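Side-chain contacts in aminoglycoside phosphotransferase (Alicyclobacillus acidocaldarius subsp. acidocaldarius, PDB 4PDY), which probably transfers a phosphate group to a small-molecule acceptor, with a fold like that of the kinases: residues A[46-49]-A[53-56]; A[134-139]-A[283-288]; A[257-262]-A[275-280]. All blocks are in the same frame, centred on the assembly; numbering follows the deposited sequence. Where two conformers were deposited one is given.

How the contacts relate
Contact 1 is a strand pairing held by backbone hydrogen bonds at one end of the molecule, partly buried and about 32 to 33 Å, centre to centre, from the other two. Contacts 2 and 3 lie in the helical part, their centres about 14 Å apart, and both use helix 271-284. Contact 3 packs the middle of that helix against helix 252-266 through buried leucine, cysteine and phenylalanine side chains. Contact 2 joins its C-terminal end to the end of helix 121-137 at the surface, where a valine packs on a glutamate chain and two arginines and a water lie outside. The two meet where I287 CD1 packs 3.4 Å from F278 O.

Contact 1. Residues A[46-49]-A[53-56]; sequences VWTD and RRYA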
ATOM      1  N   VAL A  46       6.728 -11.505  18.275  1.00 11.58           N
ATOM      2  CA  VAL A  46       7.862 -10.838  18.894  1.00 11.11           C
ATOM      3  C   VAL A  46       8.669 -11.867  19.673  1.00  9.04           C
ATOM      4  O   VAL A  46       8.105 -12.599  20.482  1.00 12.49           O
ATOM      5  CB  VAL A  46       7.397  -9.721  19.845  1.00 14.03           C
ATOM      6  CG1 VAL A  46       8.581  -8.992  20.502  1.00 13.28           C
ATOM      7  CG2 VAL A  46       6.505  -8.760  19.099  1.00 15.84           C
ATOM      8  N   TRP A  47       9.959 -11.934  19.407  1.00  9.88           N
ATOM      9  CA  TRP A  47      10.898 -12.790  20.121  1.00  9.91           C
ATOM     10  C   TRP A  47      11.851 -11.912  20.938  1.00 10.27           C
ATOM     11  O   TRP A  47      12.397 -10.956  20.406  1.00 10.49           O
ATOM     12  CB  TRP A  47      11.749 -13.581  19.135  1.00 10.12           C
ATOM     13  CG  TRP A  47      11.039 -14.582  18.317  1.00 10.24           C
ATOM     14  CD1 TRP A  47       9.712 -14.921  18.361  1.00 11.15           C
ATOM     15  CD2 TRP A  47      11.628 -15.404  17.300  1.00  9.49           C
ATOM     16  NE1 TRP A  47       9.444 -15.919  17.438  1.00 11.01           N
ATOM     17  CE2 TRP A  47      10.613 -16.233  16.790  1.00  9.54           C
ATOM     18  CE3 TRP A  47      12.924 -15.546  16.809  1.00  9.12           C
ATOM     19  CZ2 TRP A  47      10.855 -17.156  15.777  1.00 10.66           C
ATOM     20  CZ3 TRP A  47      13.160 -16.461  15.803  1.00 10.12           C
ATOM     21  CH2 TRP A  47      12.131 -17.265  15.317  1.00 10.67           C
ATOM     22  N   THR A  48      12.061 -12.249  22.214  1.00 11.11           N
ATOM     23  CA  THR A  48      12.859 -11.433  23.094  1.00 10.87           C
ATOM     24  C   THR A  48      13.938 -12.286  23.763  1.00  9.57           C
ATOM     25  O   THR A  48      13.636 -13.397  24.215  1.00 11.12           O
ATOM     26  CB  THR A  48      11.941 -10.783  24.141  1.00 13.89           C
ATOM     27  OG1 THR A  48      10.879 -10.075  23.474  1.00 14.81           O
ATOM     28  CG2 THR A  48      12.685  -9.817  24.969  1.00 13.43           C
ATOM     29  N   ASP A  49      15.173 -11.788  23.795  1.00 10.68           N
ATOM     30  CA  ASP A  49      16.289 -12.478  24.462  1.00 11.77           C
ATOM     31  C   ASP A  49      16.385 -12.039  25.928  1.00 13.17           C
ATOM     32  O   ASP A  49      15.546 -11.275  26.400  1.00 11.75           O
ATOM     33  CB  ASP A  49      17.612 -12.337  23.672  1.00 12.94           C
ATOM     34  CG  ASP A  49      18.234 -10.948  23.736  1.00 12.56           C
ATOM     35  OD1 ASP A  49      17.810 -10.107  24.561  1.00 12.40           O
ATOM     36  OD2 ASP A  49      19.198 -10.714  22.959  1.00 16.86           O
ATOM     37  N   ARG A  53      16.327  -7.611  24.035  1.00 11.18           N
ATOM     38  CA  ARG A  53      16.419  -7.299  22.610  1.00 10.57           C
ATOM     39  C   ARG A  53      15.345  -8.061  21.881  1.00 11.47           C
ATOM     40  O   ARG A  53      15.149  -9.247  22.136  1.00 10.69           O
ATOM     41  CB  ARG A  53      17.783  -7.656  22.061  1.00 12.83           C
ATOM     42  CG  ARG A  53      17.904  -7.235  20.612  1.00 17.42           C
ATOM     43  CD  ARG A  53      19.326  -7.146  20.147  1.00 21.17           C
ATOM     44  NE  ARG A  53      19.319  -6.505  18.826  1.00 26.43           N
ATOM     45  CZ  ARG A  53      20.329  -5.838  18.292  1.00 26.47           C
ATOM     46  NH1 ARG A  53      21.481  -5.716  18.941  1.00 28.96           N
ATOM     47  NH2 ARG A  53      20.180  -5.287  17.091  1.00 31.39           N
ATOM     48  N   ARG A  54      14.658  -7.360  20.972  0.50 11.97           N
ATOM     49  CA  ARG A  54      13.485  -7.872  20.273  0.50 10.29           C
ATOM     50  C   ARG A  54      13.793  -8.199  18.801  0.50  9.86           C
ATOM     51  O   ARG A  54      14.624  -7.545  18.175  0.50 10.21           O
ATOM     52  CB  ARG A  54      12.353  -6.839  20.330  0.50 11.84           C
ATOM     53  CG  ARG A  54      11.796  -6.546  21.723  0.50 12.70           C
ATOM     54  CD  ARG A  54      10.513  -5.715  21.714  0.50 15.61           C
ATOM     55  NE  ARG A  54       9.612  -6.150  22.787  0.50 20.32           N
ATOM     56  CZ  ARG A  54       8.285  -6.013  22.803  0.50 20.48           C
ATOM     57  NH1 ARG A  54       7.633  -5.410  21.803  0.50 19.95           N
ATOM     58  NH2 ARG A  54       7.602  -6.496  23.834  0.50 19.55           N
ATOM     59  N   TYR A  55      13.101  -9.212  18.295  1.00  9.03           N
ATOM     60  CA  TYR A  55      13.105  -9.589  16.889  1.00  8.71           C
ATOM     61  C   TYR A  55      11.659  -9.796  16.473  1.00 10.96           C
ATOM     62  O   TYR A  55      10.839 -10.231  17.272  1.00 11.54           O
ATOM     63  CB  TYR A  55      13.904 -10.865  16.676  1.00  9.45           C
ATOM     64  CG  TYR A  55      15.301 -10.761  17.179  1.00 11.86           C
ATOM     65  CD1 TYR A  55      15.599 -11.038  18.522  1.00 14.45           C
ATOM     66  CD2 TYR A  55      16.319 -10.378  16.345  1.00 13.03           C
ATOM     67  CE1 TYR A  55      16.873 -10.910  18.987  1.00 16.24           C
ATOM     68  CE2 TYR A  55      17.607 -10.253  16.806  1.00 15.42           C
ATOM     69  CZ  TYR A  55      17.880 -10.524  18.137  1.00 16.94           C
ATOM     70  OH  TYR A  55      19.161 -10.427  18.581  1.00 24.07           O
ATOM     71  N   ALA A  56      11.373  -9.475  15.201  1.00 10.40           N
ATOM     72  CA  ALA A  56      10.066  -9.703  14.603  1.00 10.53           C
ATOM     73  C   ALA A  56      10.139 -10.955  13.729  1.00 10.49           C
ATOM     74  O   ALA A  56      10.925 -10.980  12.771  1.00 10.79           O
ATOM     75  CB  ALA A  56       9.694  -8.510  13.733  1.00 11.91           C
TER
HETATM   76  O   HOH W   1       9.679  -8.057  24.811  1.00 24.53           O
HETATM   77  O   HOH W   2      19.598 -12.355  20.825  1.00 19.78           O
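D49 turns its carboxylate back onto R53, just before the returning strand, and OD1 accepts the backbone N of R53 at 3.0 Å. The donor comes from above the carboxylate plane, and the N-H...O angle of 140° makes the bond rather bent. Chi1 of 73° sets CG between the backbone N and the carbonyl carbon, which brings both oxygens near R53 CB; OD1 also takes the backbone N of K51, closing an Asx turn. OD2 accepts from a water, which in turn accepts from Y55 OH, and D49 N donates to R53 O. Strands 44-49 and 54-60 form an antiparallel beta hairpin, consistent with the N-terminal lobe of kinase-like phosphotransferases; A56, at the end of the pairing, touches the bound histidine. W47 and Y55 are its hydrogen-bonded pair, W47 N to Y55 O at 2.9 Å. On their face W47 CB and Y55 CB lie 4.3 Å apart, and W47 NE1 bonds to E45. An alanine in place of D49 is likely to leave the amides of K51 and R53 without their partner, setting the turn free to shift. On the other face, V46 CG1 lies over the centre of the R54 guanidinium, 3.7 Å above its plane, and one water joins T48 OG1 to R54 NH2. R54 also makes a cation-pi contact with W110, whereas R53 extends to a salt bridge with E109.

Contact 2. Residues A[134-139]-A[283-288]; sequences FHEATR and AVRNIP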
ATOM      1  N   PHE A 134      13.451   3.845  -1.789  1.00  9.19           N
ATOM      2  CA  PHE A 134      13.412   2.434  -2.166  1.00  9.91           C
ATOM      3  C   PHE A 134      13.338   2.264  -3.689  1.00 10.43           C
ATOM      4  O   PHE A 134      14.048   1.451  -4.260  1.00 10.20           O
ATOM      5  CB  PHE A 134      12.225   1.746  -1.481  1.00 10.50           C
ATOM      6  CG  PHE A 134      12.055   0.289  -1.855  1.00  9.71           C
ATOM      7  CD1 PHE A 134      13.049  -0.633  -1.595  1.00 10.34           C
ATOM      8  CD2 PHE A 134      10.899  -0.152  -2.465  1.00  9.86           C
ATOM      9  CE1 PHE A 134      12.895  -1.961  -1.933  1.00 11.47           C
ATOM     10  CE2 PHE A 134      10.726  -1.471  -2.795  1.00 11.07           C
ATOM     11  CZ  PHE A 134      11.740  -2.379  -2.552  1.00 11.07           C
ATOM     12  N   HIS A 135      12.494   3.068  -4.308  1.00 10.19           N
ATOM     13  CA  HIS A 135      12.308   2.978  -5.754  1.00 10.38           C
ATOM     14  C   HIS A 135      13.594   3.337  -6.472  1.00 11.03           C
ATOM     15  O   HIS A 135      14.011   2.635  -7.401  1.00 11.26           O
ATOM     16  CB  HIS A 135      11.161   3.875  -6.182  1.00 11.85           C
ATOM     17  CG  HIS A 135      10.674   3.587  -7.567  1.00 12.60           C
ATOM     18  ND1 HIS A 135       9.723   2.633  -7.832  1.00 14.88           N
ATOM     19  CD2 HIS A 135      11.026   4.116  -8.760  1.00 13.61           C
ATOM     20  CE1 HIS A 135       9.500   2.588  -9.135  1.00 14.42           C
ATOM     21  NE2 HIS A 135      10.284   3.475  -9.716  1.00 17.25           N
ATOM     22  N   GLU A 136      14.252   4.394  -6.009  1.00 11.32           N
ATOM     23  CA  GLU A 136      15.496   4.850  -6.624  1.00 12.49           C
ATOM     24  C   GLU A 136      16.607   3.818  -6.456  1.00 11.58           C
ATOM     25  O   GLU A 136      17.359   3.516  -7.384  1.00 13.46           O
ATOM     26  CB  GLU A 136      15.904   6.195  -6.028  1.00 14.82           C
ATOM     27  CG  GLU A 136      17.202   6.781  -6.561  1.00 17.97           C
ATOM     28  CD  GLU A 136      17.096   7.341  -7.976  1.00 22.16           C
ATOM     29  OE1 GLU A 136      15.981   7.399  -8.541  1.00 28.16           O
ATOM     30  OE2 GLU A 136      18.141   7.746  -8.520  1.00 33.96           O
ATOM     31  N   ALA A 137      16.743   3.297  -5.224  1.00 11.59           N
ATOM     32  CA  ALA A 137      17.810   2.348  -4.900  1.00 10.50           C
ATOM     33  C   ALA A 137      17.683   1.000  -5.597  1.00 10.77           C
ATOM     34  O   ALA A 137      18.617   0.214  -5.559  1.00 12.65           O
ATOM     35  CB  ALA A 137      17.895   2.132  -3.390  1.00 11.33           C
ATOM     36  N   THR A 138      16.515   0.729  -6.176  1.00 11.42           N
ATOM     37  CA  THR A 138      16.262  -0.542  -6.848  1.00 12.14           C
ATOM     38  C   THR A 138      16.110  -0.416  -8.366  1.00 13.16           C
ATOM     39  O   THR A 138      15.730  -1.371  -9.039  1.00 13.36           O
ATOM     40  CB  THR A 138      15.028  -1.250  -6.265  1.00 12.16           C
ATOM     41  OG1 THR A 138      13.888  -0.389  -6.334  1.00 10.96           O
ATOM     42  CG2 THR A 138      15.276  -1.651  -4.808  1.00 12.76           C
ATOM     43  N   ARG A 139      16.414   0.764  -8.894  1.00 13.48           N
ATOM     44  CA  ARG A 139      16.364   0.979 -10.342  1.00 14.35           C
ATOM     45  C   ARG A 139      17.218  -0.078 -11.024  1.00 14.86           C
ATOM     46  O   ARG A 139      18.307  -0.415 -10.573  1.00 15.46           O
ATOM     47  CB  ARG A 139      16.928   2.373 -10.637  1.00 18.47           C
ATOM     48  CG  ARG A 139      16.829   2.847 -12.067  1.00 24.06           C
ATOM     49  CD  ARG A 139      17.160   4.336 -12.171  1.00 33.19           C
ATOM     50  NE  ARG A 139      16.015   5.191 -11.830  1.00 40.43           N
ATOM     51  CZ  ARG A 139      15.170   5.740 -12.711  1.00 39.07           C
ATOM     52  NH1 ARG A 139      15.316   5.539 -14.012  1.00 47.78           N
ATOM     53  NH2 ARG A 139      14.159   6.489 -12.289  1.00 45.16           N
ATOM     54  N   ALA A 283      12.220  15.178  -4.039  1.00 15.69           N
ATOM     55  CA  ALA A 283      13.557  15.338  -3.461  1.00 17.34           C
ATOM     56  C   ALA A 283      14.503  14.200  -3.867  1.00 18.66           C
ATOM     57  O   ALA A 283      15.700  14.406  -4.044  1.00 23.85           O
ATOM     58  CB  ALA A 283      13.457  15.418  -1.942  1.00 19.52           C
ATOM     59  N   VAL A 284      13.961  13.001  -4.017  1.00 15.39           N
ATOM     60  CA  VAL A 284      14.763  11.862  -4.449  1.00 15.11           C
ATOM     61  C   VAL A 284      14.958  11.861  -5.975  1.00 14.21           C
ATOM     62  O   VAL A 284      16.064  11.666  -6.464  1.00 17.50           O
ATOM     63  CB  VAL A 284      14.140  10.540  -3.953  1.00 13.44           C
ATOM     64  CG1 VAL A 284      14.932   9.349  -4.452  1.00 14.49           C
ATOM     65  CG2 VAL A 284      14.059  10.541  -2.430  1.00 14.17           C
ATOM     66  N   ARG A 285      13.873  12.078  -6.703  1.00 13.92           N
ATOM     67  CA  ARG A 285      13.902  12.188  -8.162  1.00 15.45           C
ATOM     68  C   ARG A 285      12.711  13.020  -8.587  1.00 16.34           C
ATOM     69  O   ARG A 285      11.602  12.763  -8.158  1.00 14.07           O
ATOM     70  CB  ARG A 285      13.870  10.806  -8.813  1.00 17.75           C
ATOM     71  CG  ARG A 285      13.917  10.819 -10.329  1.00 24.92           C
ATOM     72  CD  ARG A 285      14.183   9.435 -10.896  1.00 33.50           C
ATOM     73  NE  ARG A 285      14.345   9.476 -12.347  1.00 47.42           N
ATOM     74  CZ  ARG A 285      15.447   9.881 -12.982  1.00 49.73           C
ATOM     75  NH1 ARG A 285      16.517  10.302 -12.307  1.00 51.41           N
ATOM     76  NH2 ARG A 285      15.476   9.874 -14.309  1.00 64.59           N
ATOM     77  N   ASN A 286      12.969  14.001  -9.457  0.50 17.38           N
ATOM     78  CA  ASN A 286      11.955  14.884 -10.037  0.50 19.55           C
ATOM     79  C   ASN A 286      10.692  14.152 -10.438  0.50 15.06           C
ATOM     80  O   ASN A 286      10.769  13.078 -11.045  0.50 17.46           O
ATOM     81  CB  ASN A 286      12.533  15.546 -11.304  0.50 21.27           C
ATOM     82  CG  ASN A 286      11.553  16.498 -11.982  0.50 24.02           C
ATOM     83  OD1 ASN A 286      11.130  17.490 -11.393  0.50 25.62           O
ATOM     84  ND2 ASN A 286      11.196  16.202 -13.230  0.50 25.58           N
ATOM     85  N   ILE A 287       9.532  14.729 -10.127  1.00 14.19           N
ATOM     86  CA  ILE A 287       8.274  14.209 -10.648  1.00 14.78           C
ATOM     87  C   ILE A 287       7.943  14.930 -11.962  1.00 16.52           C
ATOM     88  O   ILE A 287       7.611  16.128 -11.952  1.00 16.66           O
ATOM     89  CB  ILE A 287       7.120  14.462  -9.667  1.00 14.12           C
ATOM     90  CG1 ILE A 287       7.443  13.892  -8.275  1.00 14.29           C
ATOM     91  CG2 ILE A 287       5.825  13.857 -10.171  1.00 14.48           C
ATOM     92  CD1 ILE A 287       6.452  14.356  -7.219  1.00 14.59           C
ATOM     93  N   PRO A 288       8.027  14.226 -13.107  1.00 15.04           N
ATOM     94  CA  PRO A 288       7.639  14.900 -14.357  1.00 16.29           C
ATOM     95  C   PRO A 288       6.135  15.040 -14.460  1.00 14.34           C
ATOM     96  O   PRO A 288       5.370  14.365 -13.756  1.00 13.08           O
ATOM     97  CB  PRO A 288       8.156  13.961 -15.444  1.00 19.84           C
ATOM     98  CG  PRO A 288       8.200  12.621 -14.797  1.00 17.50           C
ATOM     99  CD  PRO A 288       8.472  12.841 -13.337  1.00 15.90           C
TER
HETATM  100  O   HOH W   3      17.290  10.867  -8.967  1.00 37.84           O
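V284 and E136 slide past each other in opposite directions, with V284 CG1 lying 3.7 Å from E136 CB and slightly farther from E136 CG. This is the tighter part of the contact: only aliphatic carbons meet, and V284 also packs on Y129, A132 and Q133 of helix 121-137. Beyond CG the glutamate chain bends, chi2 being 74°, so that the glutamate side chain crosses that of R285 at about a right angle. E136 OE1 thereby rests 3.6 Å from R285 CD, while OE2 reaches a water that also donates to V284 O at 2.9 Å and so ties the glutamate to the other backbone.

The outer side is looser and polar. There R139 and R285 also cross at about a right angle, their guanidinium planes 56° apart, and R139 CZ stands 3.8 Å above the R285 plane, offset toward its rim. R139 NH2 comes within 3.0 Å of R285 NE, two donors that cannot bond to each other. The nearby carboxylate probably eases this encounter of like charges: R139 NE has a long salt bridge to E136 OE1, at 4.0 Å, and R285 NE lies 4.6 Å from the same oxygen. The water meets the edge of the R285 guanidinium, but its bond to NH1 is weak. The arrangement is a surface junction where the C-terminal ends of helices 121-137 and 271-284 come together, within the helical lobe of a fold consistent with the kinase-like phosphotransferases.

Contact 3. Residues A[257-262]-A[275-280]; sequences AHLLRR and YACFLH
The F278 ring receives L260 CD1 obliquely near its far end, the methyl lying 3.6 Å from CE1 and almost as close to CZ. The same ring makes an edge-to-face contact with Y292 and touches M256 of helix 252-266 and I287; a thiocyanate ion, probably from the crystallisation liquor, lies about 4 Å from its side chain. The imidazole of H280, the other flat group held in place here, turns back on its own helix: ND1 donates to A276 O at 2.8 Å, close to the ring plane and onto a lone pair of the carbonyl, which fixes the ring's rotation.

The side chain of C277 lies between the helices beside the phenyl ring. With SG anti to the backbone N (chi1 177°), its sulfur is directed at the opposite helix, where it lies 3.8 Å from L260 CG and 3.9 Å from L259 CD2. L260 uses both branches, CD1 going to the phenyl ring and CD2 lying against CB and SG of C277, and its chain crosses that of F278 at about a right angle. Further cover comes from V295 of helix 289-300, against L260, and from T127 and A128 of helix 121-137, against L259. All four touching side chains are buried, and their contacts are wholly apolar. The axes of segments 257-262 and 275-280 run nearly antiparallel, at 163°, and approach to 10.4 Å. This is the packing of an antiparallel helical hairpin, helices 252-266 and 271-284, in the interior of what is probably the C-terminal lobe of a kinase-like fold.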
ATOM      1  N   ALA A 257       0.439   7.174  -5.490  1.00 10.04           N
ATOM      2  CA  ALA A 257      -1.013   7.287  -5.482  1.00  9.78           C
ATOM      3  C   ALA A 257      -1.633   6.546  -4.300  1.00  9.18           C
ATOM      4  O   ALA A 257      -2.630   6.992  -3.765  1.00  9.96           O
ATOM      5  CB  ALA A 257      -1.607   6.792  -6.807  1.00 10.83           C
ATOM      6  N   HIS A 258      -1.111   5.374  -3.976  1.00 10.35           N
ATOM      7  CA  HIS A 258      -1.665   4.621  -2.833  1.00 10.40           C
ATOM      8  C   HIS A 258      -1.455   5.340  -1.489  1.00 10.40           C
ATOM      9  O   HIS A 258      -2.405   5.452  -0.719  1.00 10.58           O
ATOM     10  CB  HIS A 258      -1.125   3.183  -2.811  1.00 11.80           C
ATOM     11  CG  HIS A 258      -1.481   2.390  -4.039  1.00 15.17           C
ATOM     12  ND1 HIS A 258      -0.704   1.355  -4.499  1.00 17.13           N
ATOM     13  CD2 HIS A 258      -2.496   2.521  -4.926  1.00 18.45           C
ATOM     14  CE1 HIS A 258      -1.246   0.846  -5.595  1.00 18.75           C
ATOM     15  NE2 HIS A 258      -2.347   1.526  -5.862  1.00 20.51           N
ATOM     16  N   LEU A 259      -0.275   5.895  -1.286  1.00  9.55           N
ATOM     17  CA  LEU A 259      -0.035   6.731  -0.118  1.00  9.53           C
ATOM     18  C   LEU A 259      -0.969   7.929  -0.108  1.00 10.87           C
ATOM     19  O   LEU A 259      -1.589   8.255   0.912  1.00 10.52           O
ATOM     20  CB  LEU A 259       1.412   7.192  -0.082  1.00 10.40           C
ATOM     21  CG  LEU A 259       1.756   8.125   1.091  1.00  9.48           C
ATOM     22  CD1 LEU A 259       1.500   7.491   2.463  1.00 10.06           C
ATOM     23  CD2 LEU A 259       3.194   8.549   0.986  1.00 10.99           C
ATOM     24  N   LEU A 260      -1.088   8.602  -1.260  1.00  9.98           N
ATOM     25  CA  LEU A 260      -1.933   9.770  -1.310  1.00  9.94           C
ATOM     26  C   LEU A 260      -3.393   9.441  -1.020  1.00  8.95           C
ATOM     27  O   LEU A 260      -4.080  10.179  -0.328  1.00 10.38           O
ATOM     28  CB  LEU A 260      -1.800  10.460  -2.678  1.00  9.85           C
ATOM     29  CG  LEU A 260      -0.506  11.238  -2.910  1.00 11.55           C
ATOM     30  CD1 LEU A 260      -0.246  11.500  -4.387  1.00 11.79           C
ATOM     31  CD2 LEU A 260      -0.534  12.579  -2.184  1.00 12.31           C
ATOM     32  N   ARG A 261      -3.908   8.369  -1.610  1.00  9.51           N
ATOM     33  CA  ARG A 261      -5.317   8.096  -1.443  1.00 10.51           C
ATOM     34  C   ARG A 261      -5.624   7.818   0.034  1.00 10.89           C
ATOM     35  O   ARG A 261      -6.594   8.309   0.580  1.00 11.77           O
ATOM     36  CB  ARG A 261      -5.816   6.954  -2.342  1.00 11.02           C
ATOM     37  CG  ARG A 261      -7.323   7.036  -2.473  1.00 12.82           C
ATOM     38  CD  ARG A 261      -8.009   5.797  -3.000  1.00 14.20           C
ATOM     39  NE  ARG A 261      -7.558   5.279  -4.283  1.00 14.22           N
ATOM     40  CZ  ARG A 261      -7.885   5.721  -5.514  1.00 16.67           C
ATOM     41  NH1 ARG A 261      -8.676   6.768  -5.716  1.00 15.25           N
ATOM     42  NH2 ARG A 261      -7.420   5.055  -6.558  1.00 18.51           N
ATOM     43  N   ARG A 262      -4.798   6.998   0.634  1.00 11.99           N
ATOM     44  CA  ARG A 262      -5.017   6.656   2.048  1.00 11.48           C
ATOM     45  C   ARG A 262      -4.909   7.881   2.945  1.00 11.10           C
ATOM     46  O   ARG A 262      -5.734   8.082   3.855  1.00 14.80           O
ATOM     47  CB  ARG A 262      -4.020   5.580   2.470  1.00 13.46           C
ATOM     48  CG  ARG A 262      -4.356   4.214   1.878  1.00 18.59           C
ATOM     49  CD  ARG A 262      -3.462   3.079   2.363  1.00 25.28           C
ATOM     50  NE  ARG A 262      -3.867   1.805   1.747  1.00 29.11           N
ATOM     51  CZ  ARG A 262      -3.171   1.109   0.837  1.00 31.81           C
ATOM     52  NH1 ARG A 262      -1.967   1.497   0.406  1.00 24.21           N
ATOM     53  NH2 ARG A 262      -3.683  -0.023   0.360  1.00 37.00           N
ATOM     54  N   TYR A 275       1.102  17.725  -0.584  1.00 10.76           N
ATOM     55  CA  TYR A 275       2.323  18.482  -0.794  1.00 13.57           C
ATOM     56  C   TYR A 275       3.493  17.799  -0.099  1.00 12.60           C
ATOM     57  O   TYR A 275       4.575  17.683  -0.662  1.00 12.01           O
ATOM     58  CB  TYR A 275       2.170  19.911  -0.293  1.00 15.13           C
ATOM     59  CG  TYR A 275       3.371  20.780  -0.584  1.00 18.92           C
ATOM     60  CD1 TYR A 275       3.685  21.142  -1.885  1.00 22.27           C
ATOM     61  CD2 TYR A 275       4.193  21.228   0.429  1.00 25.86           C
ATOM     62  CE1 TYR A 275       4.783  21.944  -2.172  1.00 23.85           C
ATOM     63  CE2 TYR A 275       5.298  22.024   0.159  1.00 30.97           C
ATOM     64  CZ  TYR A 275       5.586  22.381  -1.147  1.00 28.27           C
ATOM     65  OH  TYR A 275       6.686  23.169  -1.415  1.00 44.19           O
ATOM     66  N   ALA A 276       3.263  17.356   1.141  1.00 12.16           N
ATOM     67  CA  ALA A 276       4.311  16.649   1.901  1.00 12.47           C
ATOM     68  C   ALA A 276       4.802  15.425   1.101  1.00 10.52           C
ATOM     69  O   ALA A 276       6.006  15.166   0.958  1.00 11.51           O
ATOM     70  CB  ALA A 276       3.785  16.236   3.271  1.00 13.68           C
ATOM     71  N   CYS A 277       3.855  14.695   0.528  1.00 11.47           N
ATOM     72  CA  CYS A 277       4.185  13.539  -0.272  1.00 11.49           C
ATOM     73  C   CYS A 277       4.983  13.905  -1.544  1.00 11.19           C
ATOM     74  O   CYS A 277       6.067  13.383  -1.781  1.00 10.85           O
ATOM     75  CB  CYS A 277       2.898  12.833  -0.653  1.00 12.27           C
ATOM     76  SG  CYS A 277       3.062  11.408  -1.728  1.00 13.33           S
ATOM     77  N   PHE A 278       4.455  14.834  -2.345  1.00 11.00           N
ATOM     78  CA  PHE A 278       5.076  15.161  -3.632  1.00 11.41           C
ATOM     79  C   PHE A 278       6.474  15.744  -3.400  1.00 11.51           C
ATOM     80  O   PHE A 278       7.422  15.394  -4.086  1.00 13.09           O
ATOM     81  CB  PHE A 278       4.241  16.185  -4.406  1.00 12.15           C
ATOM     82  CG  PHE A 278       2.929  15.653  -4.938  1.00 12.14           C
ATOM     83  CD1 PHE A 278       2.880  14.458  -5.629  1.00 12.64           C
ATOM     84  CD2 PHE A 278       1.761  16.385  -4.798  1.00 14.55           C
ATOM     85  CE1 PHE A 278       1.691  13.991  -6.147  1.00 14.94           C
ATOM     86  CE2 PHE A 278       0.565  15.918  -5.324  1.00 14.77           C
ATOM     87  CZ  PHE A 278       0.532  14.718  -5.987  1.00 13.94           C
ATOM     88  N   LEU A 279       6.596  16.629  -2.409  1.00 11.98           N
ATOM     89  CA  LEU A 279       7.881  17.253  -2.139  1.00 13.07           C
ATOM     90  C   LEU A 279       8.961  16.199  -1.858  1.00 11.10           C
ATOM     91  O   LEU A 279      10.106  16.339  -2.267  1.00 12.84           O
ATOM     92  CB  LEU A 279       7.777  18.199  -0.938  1.00 15.64           C
ATOM     93  CG  LEU A 279       8.927  19.166  -0.697  1.00 22.93           C
ATOM     94  CD1 LEU A 279       8.946  20.227  -1.792  1.00 26.08           C
ATOM     95  CD2 LEU A 279       8.784  19.813   0.678  1.00 24.46           C
ATOM     96  N   HIS A 280       8.592  15.149  -1.111  1.00 11.29           N
ATOM     97  CA  HIS A 280       9.577  14.161  -0.702  1.00 11.73           C
ATOM     98  C   HIS A 280       9.859  13.097  -1.748  1.00 11.84           C
ATOM     99  O   HIS A 280      10.968  12.593  -1.795  1.00 14.37           O
ATOM    100  CB  HIS A 280       9.229  13.589   0.679  1.00 11.62           C
ATOM    101  CG  HIS A 280       9.445  14.594   1.756  1.00 12.82           C
ATOM    102  ND1 HIS A 280       8.532  15.580   2.039  1.00 11.87           N
ATOM    103  CD2 HIS A 280      10.508  14.815   2.569  1.00 16.10           C
ATOM    104  CE1 HIS A 280       9.028  16.381   2.972  1.00 13.66           C
ATOM    105  NE2 HIS A 280      10.213  15.917   3.329  1.00 16.39           N
TER